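Local coordinates for ankyrin-repeat protein B (Legionella pneumophila, PDB 5K34) that probably acts as a bacterial F-box effector that hijacks the host ubiquitin-proteasome system, with its ankyrin domain serving protein-protein interaction, at residues H5-L10 / K32-T37; V16-N21 / L50-G55; L44-L49 / F74-G79; K56-A61 / K101-L106. All coordinates share one frame; numbering follows the deposited sequence. Where two conformers were deposited one is given.

Contact 1. Residues H5-L10 / K32-T37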
loop_
_atom_site.group_PDB
_atom_site.type_symbol
_atom_site.label_atom_id
_atom_site.label_comp_id
_atom_site.label_asym_id
_atom_site.label_seq_id
_atom_site.Cartn_x
_atom_site.Cartn_y
_atom_site.Cartn_z
ATOM N N HIS A 5 -20.414 -7.554 6.819
ATOM C CA HIS A 5 -20.669 -7.286 5.391
ATOM C C HIS A 5 -20.272 -5.836 5.053
ATOM O O HIS A 5 -19.662 -5.589 4.005
ATOM C CB HIS A 5 -22.145 -7.539 5.056
ATOM N N ILE A 6 -20.615 -4.891 5.940
ATOM C CA ILE A 6 -20.319 -3.491 5.695
ATOM C C ILE A 6 -18.800 -3.237 5.692
ATOM O O ILE A 6 -18.324 -2.563 4.770
ATOM C CB ILE A 6 -21.026 -2.518 6.682
ATOM C CG1 ILE A 6 -22.517 -2.840 6.786
ATOM C CG2 ILE A 6 -20.898 -1.087 6.171
ATOM C CD1 ILE A 6 -23.180 -2.178 7.982
ATOM N N LYS A 7 -18.075 -3.753 6.688
ATOM C CA LYS A 7 -16.628 -3.572 6.776
ATOM C C LYS A 7 -15.955 -4.252 5.580
ATOM O O LYS A 7 -15.000 -3.706 5.023
ATOM C CB LYS A 7 -16.021 -4.068 8.125
ATOM C CG LYS A 7 -16.373 -3.247 9.399
ATOM C CD LYS A 7 -16.293 -1.727 9.217
ATOM C CE LYS A 7 -16.779 -0.980 10.453
ATOM N NZ LYS A 7 -16.469 0.473 10.279
ATOM N N ARG A 8 -16.419 -5.421 5.166
ATOM C CA ARG A 8 -15.806 -6.080 4.009
ATOM C C ARG A 8 -16.074 -5.311 2.735
ATOM O O ARG A 8 -15.153 -5.217 1.881
ATOM C CB ARG A 8 -16.354 -7.526 3.897
ATOM C CG ARG A 8 -15.719 -8.437 4.891
ATOM C CD ARG A 8 -16.349 -9.822 4.813
ATOM N NE ARG A 8 -15.587 -10.721 5.675
ATOM C CZ ARG A 8 -15.861 -12.011 5.827
ATOM N NH1 ARG A 8 -16.894 -12.551 5.191
ATOM N NH2 ARG A 8 -15.090 -12.733 6.624
ATOM N N GLU A 9 -17.259 -4.747 2.530
ATOM C CA GLU A 9 -17.540 -3.941 1.354
ATOM C C GLU A 9 -16.670 -2.697 1.343
ATOM O O GLU A 9 -16.083 -2.352 0.320
ATOM C CB GLU A 9 -19.030 -3.564 1.297
ATOM C CG GLU A 9 -19.430 -2.558 0.221
ATOM C CD GLU A 9 -20.903 -2.112 0.270
ATOM O OE1 GLU A 9 -21.558 -2.232 1.343
ATOM O OE2 GLU A 9 -21.393 -1.647 -0.790
ATOM N N LEU A 10 -16.548 -2.022 2.502
ATOM C CA LEU A 10 -15.657 -0.874 2.601
ATOM C C LEU A 10 -14.211 -1.260 2.323
ATOM O O LEU A 10 -13.526 -0.492 1.633
ATOM C CB LEU A 10 -15.752 -0.222 3.983
ATOM C CG LEU A 10 -17.043 0.563 4.321
ATOM C CD1 LEU A 10 -17.053 0.895 5.809
ATOM C CD2 LEU A 10 -17.111 1.809 3.478
ATOM N N LYS A 32 -14.435 6.137 8.395
ATOM C CA LYS A 32 -15.517 5.249 8.897
ATOM C C LYS A 32 -14.967 4.226 9.880
ATOM O O LYS A 32 -15.710 3.357 10.348
ATOM C CB LYS A 32 -16.244 4.569 7.734
ATOM C CG LYS A 32 -16.898 5.535 6.767
ATOM C CD LYS A 32 -17.705 4.855 5.675
ATOM C CE LYS A 32 -18.297 5.888 4.737
ATOM N NZ LYS A 32 -18.921 7.004 5.523
ATOM N N GLY A 33 -13.687 4.308 10.216
ATOM C CA GLY A 33 -13.136 3.494 11.301
ATOM C C GLY A 33 -12.290 2.303 10.890
ATOM O O GLY A 33 -11.995 1.438 11.709
ATOM N N ILE A 34 -11.929 2.196 9.623
ATOM C CA ILE A 34 -11.111 1.086 9.141
ATOM C C ILE A 34 -9.630 1.381 9.452
ATOM O O ILE A 34 -9.101 2.441 9.118
ATOM C CB ILE A 34 -11.313 0.918 7.610
ATOM C CG1 ILE A 34 -12.821 0.741 7.219
ATOM C CG2 ILE A 34 -10.314 -0.118 7.073
ATOM C CD1 ILE A 34 -13.450 -0.542 7.749
ATOM N N ASP A 35 -8.957 0.418 10.057
ATOM C CA ASP A 35 -7.525 0.467 10.274
ATOM C C ASP A 35 -6.840 -0.153 9.041
ATOM O O ASP A 35 -6.923 -1.385 8.818
ATOM C CB ASP A 35 -7.146 -0.295 11.551
ATOM C CG ASP A 35 -5.669 -0.289 11.820
ATOM O OD1 ASP A 35 -4.833 0.078 10.951
ATOM O OD2 ASP A 35 -5.248 -0.678 12.958
ATOM N N PRO A 36 -6.163 0.677 8.224
ATOM C CA PRO A 36 -5.666 0.137 6.941
ATOM C C PRO A 36 -4.464 -0.778 7.126
ATOM O O PRO A 36 -4.003 -1.395 6.143
ATOM C CB PRO A 36 -5.264 1.421 6.183
ATOM C CG PRO A 36 -4.849 2.359 7.288
ATOM C CD PRO A 36 -5.823 2.099 8.418
ATOM N N THR A 37 -3.893 -0.844 8.330
ATOM C CA THR A 37 -2.670 -1.629 8.554
ATOM C C THR A 37 -2.984 -3.073 8.967
ATOM O O THR A 37 -2.041 -3.902 9.001
ATOM C CB THR A 37 -1.768 -0.999 9.664
ATOM O OG1 THR A 37 -2.392 -1.210 10.955
ATOM C CG2 THR A 37 -1.566 0.481 9.444
#
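K7 and L10, near the start of helix 5-19, meet K32 and I34 where the loop after helix 23-30 packs back on the first helix of an ankyrin-repeat domain. The tightest point is carbon on carbon: CD of K7 lies 3.4 Å from CD1 of I34, closer than usual van der Waals contact, as the two side chains slide past each other in opposite directions. A bend at chi2 of K7 (-44°) carries CD over to that methyl. Farther out, NZ of K7 comes within 3.0 Å of K32 O, but the angle is too poor for a hydrogen bond, and the approach may amount to an electrostatic attraction. L10 crosses the K32 side chain at about a right angle, its CD2 resting 3.8 Å from K32 CD, and its CD1 reaches I34 CD1 at 4.3 Å. K32 thus contributes its methylenes, while its ammonium end leads away from the contact. Between these anchors G33 takes a positive phi (104°), at which a side chain would be jammed against K32 O. I34 also packs on W11 and L14 of helix 5-19. Just beyond, D35 OD1 accepts from T37 N at 2.9 Å, forming an Asx turn. The positive-phi glycine after the helix opens the sequence G33-I34-D35, which resembles the Gly-Ala-Asp consensus of ankyrin repeats.

Contact 2. Residues V16-N21 / L50-G55. With SO4 (sulfate ion), chain C.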
loop_
_atom_site.group_PDB
_atom_site.type_symbol
_atom_site.label_atom_id
_atom_site.label_comp_id
_atom_site.label_asym_id
_atom_site.label_seq_id
_atom_site.Cartn_x
_atom_site.Cartn_y
_atom_site.Cartn_z
ATOM N N VAL A 16 -9.566 -0.775 -4.024
ATOM C CA VAL A 16 -9.687 -0.150 -5.339
ATOM C C VAL A 16 -9.302 1.338 -5.328
ATOM O O VAL A 16 -8.601 1.819 -6.237
ATOM C CB VAL A 16 -11.101 -0.361 -5.897
ATOM C CG1 VAL A 16 -11.319 0.468 -7.165
ATOM C CG2 VAL A 16 -11.309 -1.837 -6.199
ATOM N N ALA A 17 -9.765 2.060 -4.310
ATOM C CA ALA A 17 -9.456 3.484 -4.232
ATOM C C ALA A 17 -7.954 3.661 -4.116
ATOM O O ALA A 17 -7.373 4.532 -4.775
ATOM C CB ALA A 17 -10.160 4.107 -3.040
ATOM N N ALA A 18 -7.292 2.868 -3.270
ATOM C CA ALA A 18 -5.847 2.999 -3.122
ATOM C C ALA A 18 -5.119 2.632 -4.410
ATOM O O ALA A 18 -4.221 3.374 -4.845
ATOM C CB ALA A 18 -5.365 2.138 -1.985
ATOM N N ARG A 19 -5.517 1.542 -5.077
ATOM C CA ARG A 19 -4.857 1.137 -6.325
ATOM C C ARG A 19 -5.010 2.180 -7.414
ATOM O O ARG A 19 -4.118 2.312 -8.276
ATOM C CB ARG A 19 -5.487 -0.192 -6.763
ATOM C CG ARG A 19 -4.656 -0.879 -7.879
ATOM C CD ARG A 19 -5.260 -2.222 -8.303
ATOM N NE ARG A 19 -5.260 -3.219 -7.256
ATOM C CZ ARG A 19 -6.361 -3.670 -6.625
ATOM N NH1 ARG A 19 -7.572 -3.184 -6.844
ATOM N NH2 ARG A 19 -6.212 -4.611 -5.680
ATOM N N SER A 20 -6.110 2.936 -7.383
ATOM C CA SER A 20 -6.340 3.957 -8.417
ATOM C C SER A 20 -5.843 5.326 -8.011
ATOM O O SER A 20 -6.060 6.302 -8.741
ATOM C CB SER A 20 -7.812 4.069 -8.791
ATOM O OG SER A 20 -8.563 4.408 -7.651
ATOM N N ASN A 21 -5.134 5.435 -6.891
ATOM C CA ASN A 21 -4.592 6.725 -6.436
ATOM C C ASN A 21 -5.695 7.706 -6.065
ATOM O O ASN A 21 -5.464 8.921 -6.065
ATOM C CB ASN A 21 -3.627 7.341 -7.463
ATOM C CG ASN A 21 -2.460 8.119 -6.829
ATOM O OD1 ASN A 21 -2.134 8.002 -5.649
ATOM N ND2 ASN A 21 -1.771 8.884 -7.682
ATOM N N LEU A 50 -0.130 -2.116 -0.225
ATOM C CA LEU A 50 0.179 -2.962 -1.372
ATOM C C LEU A 50 -0.598 -2.599 -2.583
ATOM O O LEU A 50 -0.087 -2.577 -3.710
ATOM C CB LEU A 50 -0.066 -4.440 -1.091
ATOM C CG LEU A 50 0.921 -5.256 -0.325
ATOM C CD1 LEU A 50 0.496 -6.738 -0.405
ATOM C CD2 LEU A 50 2.356 -5.111 -0.922
ATOM N N ALA A 51 -1.905 -2.340 -2.408
ATOM C CA ALA A 51 -2.767 -1.956 -3.520
ATOM C C ALA A 51 -2.247 -0.693 -4.193
ATOM O O ALA A 51 -2.170 -0.626 -5.430
ATOM C CB ALA A 51 -4.195 -1.771 -3.054
ATOM N N ALA A 52 -1.904 0.325 -3.393
ATOM C CA ALA A 52 -1.370 1.548 -3.951
ATOM C C ALA A 52 -0.092 1.289 -4.696
ATOM O O ALA A 52 0.062 1.792 -5.819
ATOM C CB ALA A 52 -1.178 2.587 -2.840
ATOM N N ILE A 53 0.819 0.509 -4.131
ATOM C CA ILE A 53 2.079 0.210 -4.828
ATOM C C ILE A 53 1.809 -0.452 -6.175
ATOM O O ILE A 53 2.323 -0.013 -7.213
ATOM C CB ILE A 53 2.985 -0.668 -3.935
ATOM C CG1 ILE A 53 3.495 0.158 -2.759
ATOM C CG2 ILE A 53 4.143 -1.258 -4.773
ATOM C CD1 ILE A 53 4.049 -0.705 -1.622
ATOM N N GLU A 54 0.967 -1.493 -6.205
ATOM C CA GLU A 54 0.804 -2.204 -7.482
ATOM C C GLU A 54 0.079 -1.366 -8.500
ATOM O O GLU A 54 0.273 -1.577 -9.715
ATOM C CB GLU A 54 0.087 -3.546 -7.305
ATOM C CG GLU A 54 -1.386 -3.448 -7.010
ATOM C CD GLU A 54 -2.008 -4.796 -6.663
ATOM O OE1 GLU A 54 -1.339 -5.849 -6.807
ATOM O OE2 GLU A 54 -3.158 -4.789 -6.170
ATOM N N GLY A 55 -0.728 -0.379 -8.105
ATOM C CA GLY A 55 -1.385 0.540 -9.030
ATOM C C GLY A 55 -0.507 1.702 -9.435
ATOM O O GLY A 55 -0.997 2.571 -10.169
HETATM S S SO4 C . -1.542 10.428 -11.008
HETATM O O1 SO4 C . -2.248 11.409 -11.903
HETATM O O2 SO4 C . -2.528 9.357 -10.494
HETATM O O3 SO4 C . -0.378 9.809 -11.709
HETATM O O4 SO4 C . -0.840 11.111 -9.887
#
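R19 lays its whole side chain along the end of helix 48-54, where A51, E54 and G55 receive it. Its CB sits 3.6 Å from A51 O. CG, set anti to the backbone N (chi1 -167°), meets the same oxygen at 3.5 Å and the CA of G55 at 3.7 Å. CD passes E54 without a polar contact. The chain then bends at chi3, and NE donates to E54 OE2 at 2.8 Å, nearly straight at 158°. NH2 reaches the same oxygen at 3.1 Å on a more bent path, which makes a side-on grip by two nitrogens on one carboxylate atom. OE2 lies in the guanidinium plane, yet the carboxylate itself is turned 41° from that plane, and the CB of A51 lies over one guanidinium face. E54 OE1 has a second partner in R46, which holds the other end of the carboxylate. Below the arginine, small residues let helices 5-19 and 48-54 come close, as in the stacked helices of ankyrin domains: A18 CB meets A51 CB at 4.2 Å, and A52 CA directs a CA-H...O contact to A18 O. Two more such contacts join R19 CA to A51 O and G55 CA to R19 O, the latter 3.3 Å long, an approach possible because G55 carries no side chain. Helix 5-19 ends here in a Schellman motif with N21 as C-prime residue. N21 ND2 donates to O2 of a sulfate ion, probably from the crystallisation liquor, at 3.0 Å, while N21 OD1 bonds T60.

Contact 3. Residues L44-L49 / F74-G79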
loop_
_atom_site.group_PDB
_atom_site.type_symbol
_atom_site.label_atom_id
_atom_site.label_comp_id
_atom_site.label_asym_id
_atom_site.label_seq_id
_atom_site.Cartn_x
_atom_site.Cartn_y
_atom_site.Cartn_z
ATOM N N LEU A 44 -6.622 -11.899 2.037
ATOM C CA LEU A 44 -5.405 -12.405 1.432
ATOM C C LEU A 44 -4.132 -11.826 2.092
ATOM O O LEU A 44 -3.069 -11.816 1.458
ATOM C CB LEU A 44 -5.359 -12.207 -0.096
ATOM C CG LEU A 44 -6.590 -12.687 -0.878
ATOM C CD1 LEU A 44 -6.404 -12.440 -2.379
ATOM C CD2 LEU A 44 -7.143 -14.077 -0.518
ATOM N N ASN A 45 -4.288 -11.313 3.327
ATOM C CA ASN A 45 -3.190 -10.639 4.023
ATOM C C ASN A 45 -2.618 -9.432 3.256
ATOM O O ASN A 45 -1.483 -9.024 3.489
ATOM C CB ASN A 45 -2.076 -11.622 4.444
ATOM C CG ASN A 45 -2.451 -12.380 5.687
ATOM O OD1 ASN A 45 -2.182 -13.643 5.742
ATOM N ND2 ASN A 45 -2.983 -11.739 6.637
ATOM N N ARG A 46 -3.451 -8.841 2.399
ATOM C CA ARG A 46 -3.046 -7.617 1.703
ATOM C C ARG A 46 -3.498 -6.383 2.461
ATOM O O ARG A 46 -4.392 -6.429 3.315
ATOM C CB ARG A 46 -3.648 -7.586 0.273
ATOM C CG ARG A 46 -3.492 -8.891 -0.509
ATOM C CD ARG A 46 -3.744 -8.689 -1.988
ATOM N NE ARG A 46 -2.523 -8.228 -2.638
ATOM C CZ ARG A 46 -2.487 -7.381 -3.661
ATOM N NH1 ARG A 46 -1.311 -7.018 -4.169
ATOM N NH2 ARG A 46 -3.610 -6.855 -4.166
ATOM N N THR A 47 -2.888 -5.233 2.127
ATOM C CA THR A 47 -3.344 -3.946 2.677
ATOM C C THR A 47 -3.480 -2.956 1.522
ATOM O O THR A 47 -2.971 -3.210 0.423
ATOM C CB THR A 47 -2.296 -3.353 3.648
ATOM O OG1 THR A 47 -1.110 -3.014 2.922
ATOM C CG2 THR A 47 -1.984 -4.323 4.811
ATOM N N PRO A 48 -4.093 -1.791 1.772
ATOM C CA PRO A 48 -4.159 -0.768 0.744
ATOM C C PRO A 48 -2.802 -0.180 0.425
ATOM O O PRO A 48 -2.651 0.470 -0.618
ATOM C CB PRO A 48 -5.118 0.287 1.318
ATOM C CG PRO A 48 -5.131 0.034 2.787
ATOM C CD PRO A 48 -4.978 -1.489 2.912
ATOM N N LEU A 49 -1.787 -0.361 1.283
ATOM C CA LEU A 49 -0.426 0.060 0.908
ATOM C C LEU A 49 0.067 -0.781 -0.258
ATOM O O LEU A 49 0.602 -0.232 -1.228
ATOM C CB LEU A 49 0.504 -0.044 2.114
ATOM C CG LEU A 49 1.975 0.300 1.859
ATOM C CD1 LEU A 49 2.136 1.725 1.281
ATOM C CD2 LEU A 49 2.791 0.153 3.142
ATOM N N PHE A 74 5.752 -6.981 5.928
ATOM C CA PHE A 74 4.643 -7.927 6.150
ATOM C C PHE A 74 4.134 -8.451 4.833
ATOM O O PHE A 74 3.660 -7.690 3.969
ATOM C CB PHE A 74 3.511 -7.271 6.927
ATOM C CG PHE A 74 2.363 -8.211 7.188
ATOM C CD1 PHE A 74 2.507 -9.233 8.133
ATOM C CD2 PHE A 74 1.199 -8.144 6.415
ATOM C CE1 PHE A 74 1.460 -10.153 8.337
ATOM C CE2 PHE A 74 0.177 -9.078 6.612
ATOM C CZ PHE A 74 0.322 -10.066 7.583
ATOM N N LYS A 75 4.205 -9.784 4.668
ATOM C CA LYS A 75 3.837 -10.425 3.406
ATOM C C LYS A 75 2.363 -10.726 3.294
ATOM O O LYS A 75 1.686 -11.114 4.267
ATOM C CB LYS A 75 4.615 -11.749 3.279
ATOM C CG LYS A 75 6.107 -11.522 3.115
ATOM C CD LYS A 75 6.907 -12.825 3.025
ATOM C CE LYS A 75 6.925 -13.638 4.327
ATOM N NZ LYS A 75 7.581 -12.874 5.418
ATOM N N ASP A 76 1.836 -10.578 2.074
ATOM C CA ASP A 76 0.506 -11.104 1.761
ATOM C C ASP A 76 0.594 -12.567 1.372
ATOM O O ASP A 76 1.668 -13.200 1.420
ATOM C CB ASP A 76 -0.182 -10.238 0.699
ATOM C CG ASP A 76 0.336 -10.410 -0.679
ATOM O OD1 ASP A 76 1.235 -11.238 -0.969
ATOM O OD2 ASP A 76 -0.204 -9.672 -1.583
ATOM N N ASN A 77 -0.552 -13.158 1.022
ATOM C CA ASN A 77 -0.592 -14.611 0.734
ATOM C C ASN A 77 -0.013 -14.962 -0.598
ATOM O O ASN A 77 0.084 -16.167 -0.893
ATOM C CB ASN A 77 -2.014 -15.160 0.927
ATOM C CG ASN A 77 -2.389 -15.238 2.403
ATOM O OD1 ASN A 77 -1.558 -15.000 3.253
ATOM N ND2 ASN A 77 -3.657 -15.617 2.645
ATOM N N TYR A 78 0.340 -13.982 -1.428
ATOM C CA TYR A 78 1.136 -14.229 -2.620
ATOM C C TYR A 78 2.622 -14.262 -2.242
ATOM O O TYR A 78 3.455 -14.629 -3.101
ATOM C CB TYR A 78 0.936 -13.145 -3.675
ATOM C CG TYR A 78 -0.495 -13.048 -4.157
ATOM C CD1 TYR A 78 -0.921 -13.834 -5.235
ATOM C CD2 TYR A 78 -1.390 -12.208 -3.543
ATOM C CE1 TYR A 78 -2.230 -13.717 -5.726
ATOM C CE2 TYR A 78 -2.706 -12.081 -4.008
ATOM C CZ TYR A 78 -3.114 -12.815 -5.102
ATOM O OH TYR A 78 -4.391 -12.660 -5.587
ATOM N N GLY A 79 2.948 -13.819 -1.038
ATOM C CA GLY A 79 4.347 -13.761 -0.584
ATOM C C GLY A 79 4.956 -12.345 -0.724
ATOM O O GLY A 79 6.148 -12.196 -0.433
HETATM O O HOH W 1 0.853 -7.275 3.088
HETATM O O HOH W 2 0.882 -8.840 -3.877
#
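D76 forms the tight part of this contact, lodged against L44, N45 and R46. Its CB lies 3.3 Å from N45 O and 3.4 Å from L44 O, and next to it N77 N donates to L44 O at 2.9 Å. F74 adds to this packed part, bringing CE2 to 3.5 Å from N45 O. From the other segment, R46 runs side by side with D76, pointing the same way. A bend at chi3 (85°) turns NE back to D76 OD2, and the salt bridge so made is 2.9 Å long and nearly straight at 165°, with the oxygen in the guanidinium plane. A water completes the pair, accepting from R46 NH1 and donating to OD2. D76 OD1 meanwhile bonds D80 N and, weakly, Y78 N, which ties the carboxylate into the type I turn from D76 to G79.

The outer side is looser. L44 CD1 merely grazes Y78 OH at 3.8 Å, and R46 CD lies at the edge of the tyrosine ring. A second water bridges N45 O and F74 O, donating to both. Apart from buried D76, the residues that meet are exposed or partly so.

Together the loops resemble the finger loops that adjoin in successive ankyrin repeats. T47, P48 and L49 open helix 48-54 in the manner of the family's Thr-Pro-Leu start, with T47 at the N-cap. R46 touches M15 and R19 of helix 5-19, P48 packs on W11 and A18 there, and L49 rests on A61 of helix 58-67.

Contact 4. Residues K56-A61 / K101-L106. With SO4 (sulfate ion), chain C.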
loop_
_atom_site.group_PDB
_atom_site.type_symbol
_atom_site.label_atom_id
_atom_site.label_comp_id
_atom_site.label_asym_id
_atom_site.label_seq_id
_atom_site.Cartn_x
_atom_site.Cartn_y
_atom_site.Cartn_z
ATOM N N LYS A 56 0.740 1.753 -8.970
ATOM C CA LYS A 56 1.632 2.895 -9.214
ATOM C C LYS A 56 1.064 4.168 -8.644
ATOM O O LYS A 56 1.353 5.295 -9.088
ATOM C CB LYS A 56 1.958 3.056 -10.711
ATOM C CG LYS A 56 2.518 1.791 -11.351
ATOM C CD LYS A 56 3.065 2.007 -12.742
ATOM C CE LYS A 56 2.020 2.552 -13.693
ATOM N NZ LYS A 56 2.625 2.593 -15.073
ATOM N N ALA A 57 0.277 4.022 -7.573
ATOM C CA ALA A 57 -0.383 5.148 -6.898
ATOM C C ALA A 57 0.557 5.639 -5.800
ATOM O O ALA A 57 0.280 5.526 -4.609
ATOM C CB ALA A 57 -1.743 4.674 -6.335
ATOM N N TYR A 58 1.702 6.193 -6.225
ATOM C CA TYR A 58 2.781 6.396 -5.263
ATOM C C TYR A 58 2.504 7.500 -4.244
ATOM O O TYR A 58 2.961 7.403 -3.116
ATOM C CB TYR A 58 4.147 6.556 -5.972
ATOM C CG TYR A 58 4.503 5.332 -6.768
ATOM C CD1 TYR A 58 4.675 4.088 -6.152
ATOM C CD2 TYR A 58 4.694 5.396 -8.121
ATOM C CE1 TYR A 58 4.985 2.945 -6.875
ATOM C CE2 TYR A 58 5.040 4.263 -8.868
ATOM C CZ TYR A 58 5.160 3.062 -8.241
ATOM O OH TYR A 58 5.443 1.960 -9.027
ATOM N N GLN A 59 1.713 8.498 -4.636
ATOM C CA GLN A 59 1.337 9.529 -3.637
ATOM C C GLN A 59 0.404 8.949 -2.542
ATOM O O GLN A 59 0.649 9.270 -1.371
ATOM C CB GLN A 59 0.703 10.752 -4.285
ATOM C CG GLN A 59 1.546 11.392 -5.399
ATOM C CD GLN A 59 1.112 10.973 -6.782
ATOM O OE1 GLN A 59 0.934 9.757 -7.045
ATOM N NE2 GLN A 59 0.897 11.920 -7.678
ATOM N N THR A 60 -0.484 8.078 -2.912
ATOM C CA THR A 60 -1.326 7.421 -1.938
ATOM C C THR A 60 -0.480 6.492 -1.048
ATOM O O THR A 60 -0.670 6.426 0.153
ATOM C CB THR A 60 -2.462 6.665 -2.637
ATOM O OG1 THR A 60 -3.331 7.618 -3.259
ATOM C CG2 THR A 60 -3.299 5.835 -1.636
ATOM N N ALA A 61 0.456 5.769 -1.651
ATOM C CA ALA A 61 1.358 4.900 -0.867
ATOM C C ALA A 61 2.155 5.716 0.149
ATOM O O ALA A 61 2.304 5.327 1.300
ATOM C CB ALA A 61 2.311 4.151 -1.779
ATOM N N LYS A 101 12.413 6.310 -9.710
ATOM C CA LYS A 101 12.909 7.225 -8.650
ATOM C C LYS A 101 11.943 7.233 -7.448
ATOM O O LYS A 101 12.332 7.230 -6.293
ATOM C CB LYS A 101 12.985 8.640 -9.249
ATOM C CG LYS A 101 14.211 8.780 -10.138
ATOM C CD LYS A 101 15.461 8.633 -9.287
ATOM C CE LYS A 101 16.767 9.172 -9.893
ATOM N NZ LYS A 101 17.813 9.066 -8.826
ATOM N N GLN A 102 10.677 7.234 -7.760
ATOM C CA GLN A 102 9.652 7.168 -6.674
ATOM C C GLN A 102 9.684 5.840 -5.915
ATOM O O GLN A 102 9.535 5.798 -4.662
ATOM C CB GLN A 102 8.255 7.414 -7.172
ATOM C CG GLN A 102 7.299 7.364 -5.999
ATOM C CD GLN A 102 7.645 8.347 -4.867
ATOM O OE1 GLN A 102 8.062 7.988 -3.680
ATOM N NE2 GLN A 102 7.432 9.605 -5.212
ATOM N N ILE A 103 9.936 4.754 -6.670
ATOM C CA ILE A 103 10.017 3.433 -6.074
ATOM C C ILE A 103 11.225 3.356 -5.145
ATOM O O ILE A 103 11.114 2.906 -3.986
ATOM C CB ILE A 103 10.092 2.365 -7.193
ATOM C CG1 ILE A 103 8.766 2.262 -7.899
ATOM C CG2 ILE A 103 10.509 1.020 -6.612
ATOM C CD1 ILE A 103 8.866 1.599 -9.296
ATOM N N ARG A 104 12.355 3.830 -5.631
ATOM C CA ARG A 104 13.546 3.827 -4.849
ATOM C C ARG A 104 13.404 4.630 -3.559
ATOM O O ARG A 104 13.869 4.224 -2.475
ATOM C CB ARG A 104 14.700 4.357 -5.722
ATOM C CG ARG A 104 15.415 3.319 -6.566
ATOM C CD ARG A 104 16.766 3.788 -7.213
ATOM N NE ARG A 104 17.333 2.717 -8.084
ATOM C CZ ARG A 104 17.162 2.590 -9.406
ATOM N NH1 ARG A 104 16.471 3.487 -10.087
ATOM N NH2 ARG A 104 17.711 1.556 -10.065
ATOM N N ALA A 105 12.772 5.795 -3.653
ATOM C CA ALA A 105 12.567 6.643 -2.475
ATOM C C ALA A 105 11.667 5.940 -1.438
ATOM O O ALA A 105 11.931 6.057 -0.225
ATOM C CB ALA A 105 11.968 7.970 -2.898
ATOM N N LEU A 106 10.640 5.235 -1.898
ATOM C CA LEU A 106 9.767 4.490 -0.976
ATOM C C LEU A 106 10.522 3.303 -0.348
ATOM O O LEU A 106 10.362 3.106 0.874
ATOM C CB LEU A 106 8.502 4.015 -1.698
ATOM C CG LEU A 106 7.428 5.032 -1.905
ATOM C CD1 LEU A 106 6.456 4.655 -2.998
ATOM C CD2 LEU A 106 6.657 5.274 -0.599
HETATM S S SO4 C . -1.542 10.428 -11.008
HETATM O O1 SO4 C . -2.248 11.409 -11.903
HETATM O O2 SO4 C . -2.528 9.357 -10.494
HETATM O O3 SO4 C . -0.378 9.809 -11.709
HETATM O O4 SO4 C . -0.840 11.111 -9.887
#
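Y58 OH is hydrogen-bonded to Q89 OE1 of helix 82-91, and the I103 carbons CG1 and CD1 each lie 3.5 Å from it. The ring extends from helix 58-67 toward helix 97-112, with CG anti to the carbonyl carbon (chi1 -61°), and meets three side chains in succession. I103 CG1 lies 3.7 Å from CZ near the tip. Lower down, L106 CD1 comes within 3.7 Å of Y58 CD1 and also reaches A61 CB at 4.3 Å, so a single leucine methyl spans two residues one helical turn apart. Near the root, Q102 slides past Y58 in the opposite direction; its CG approaches CB of Y58, though the very short separation belongs to one of two modelled conformers and is doubtful. From its own segment, K56 places CA 3.6 Å above one ring face, offset toward the rim.

K56 ends helix 48-54 in a Schellman motif, and A57 stands at the N-cap position of helix 58-67, the short turn between helices found in ankyrin repeats. Beyond the contact, Q59 NE2 donates to sulfate O4 at 2.9 Å, and K56 NZ forms a salt bridge with E99. The loop residue F95 also touches Y58 and I103.

The two segments meet through carbon, with the Y58 hydroxyl also against I103 carbons. The phenol end, otherwise costly to bury, finds its partner in Q89, consistent with shape and dispersion joining the helices while one hydrogen bond probably fixes where the tyrosine tip lies.

How the contacts relate
Contacts 1 and 3 lie at the surface, contact 4 is buried, and contact 2 is intermediate, its alanines inside and its ion pair partly exposed. Contacts 1 and 2 share helix 5-19; contacts 2 and 3 share helix 48-54, and there one carboxylate serves two arginines. Contact 2 passes into contact 4 where A52 O approaches A57 N at 2.8 Å, a probable hydrogen bond, and one sulfate touches both. Chemistry differs with place: carbon packing in contact 1, alanines plus a salt bridge in contact 2, charge and water in contact 3, an aromatic ring in contact 4. Contacts 1 and 4 fall on opposite sides of the chain's centre, about 24 Å apart between centres.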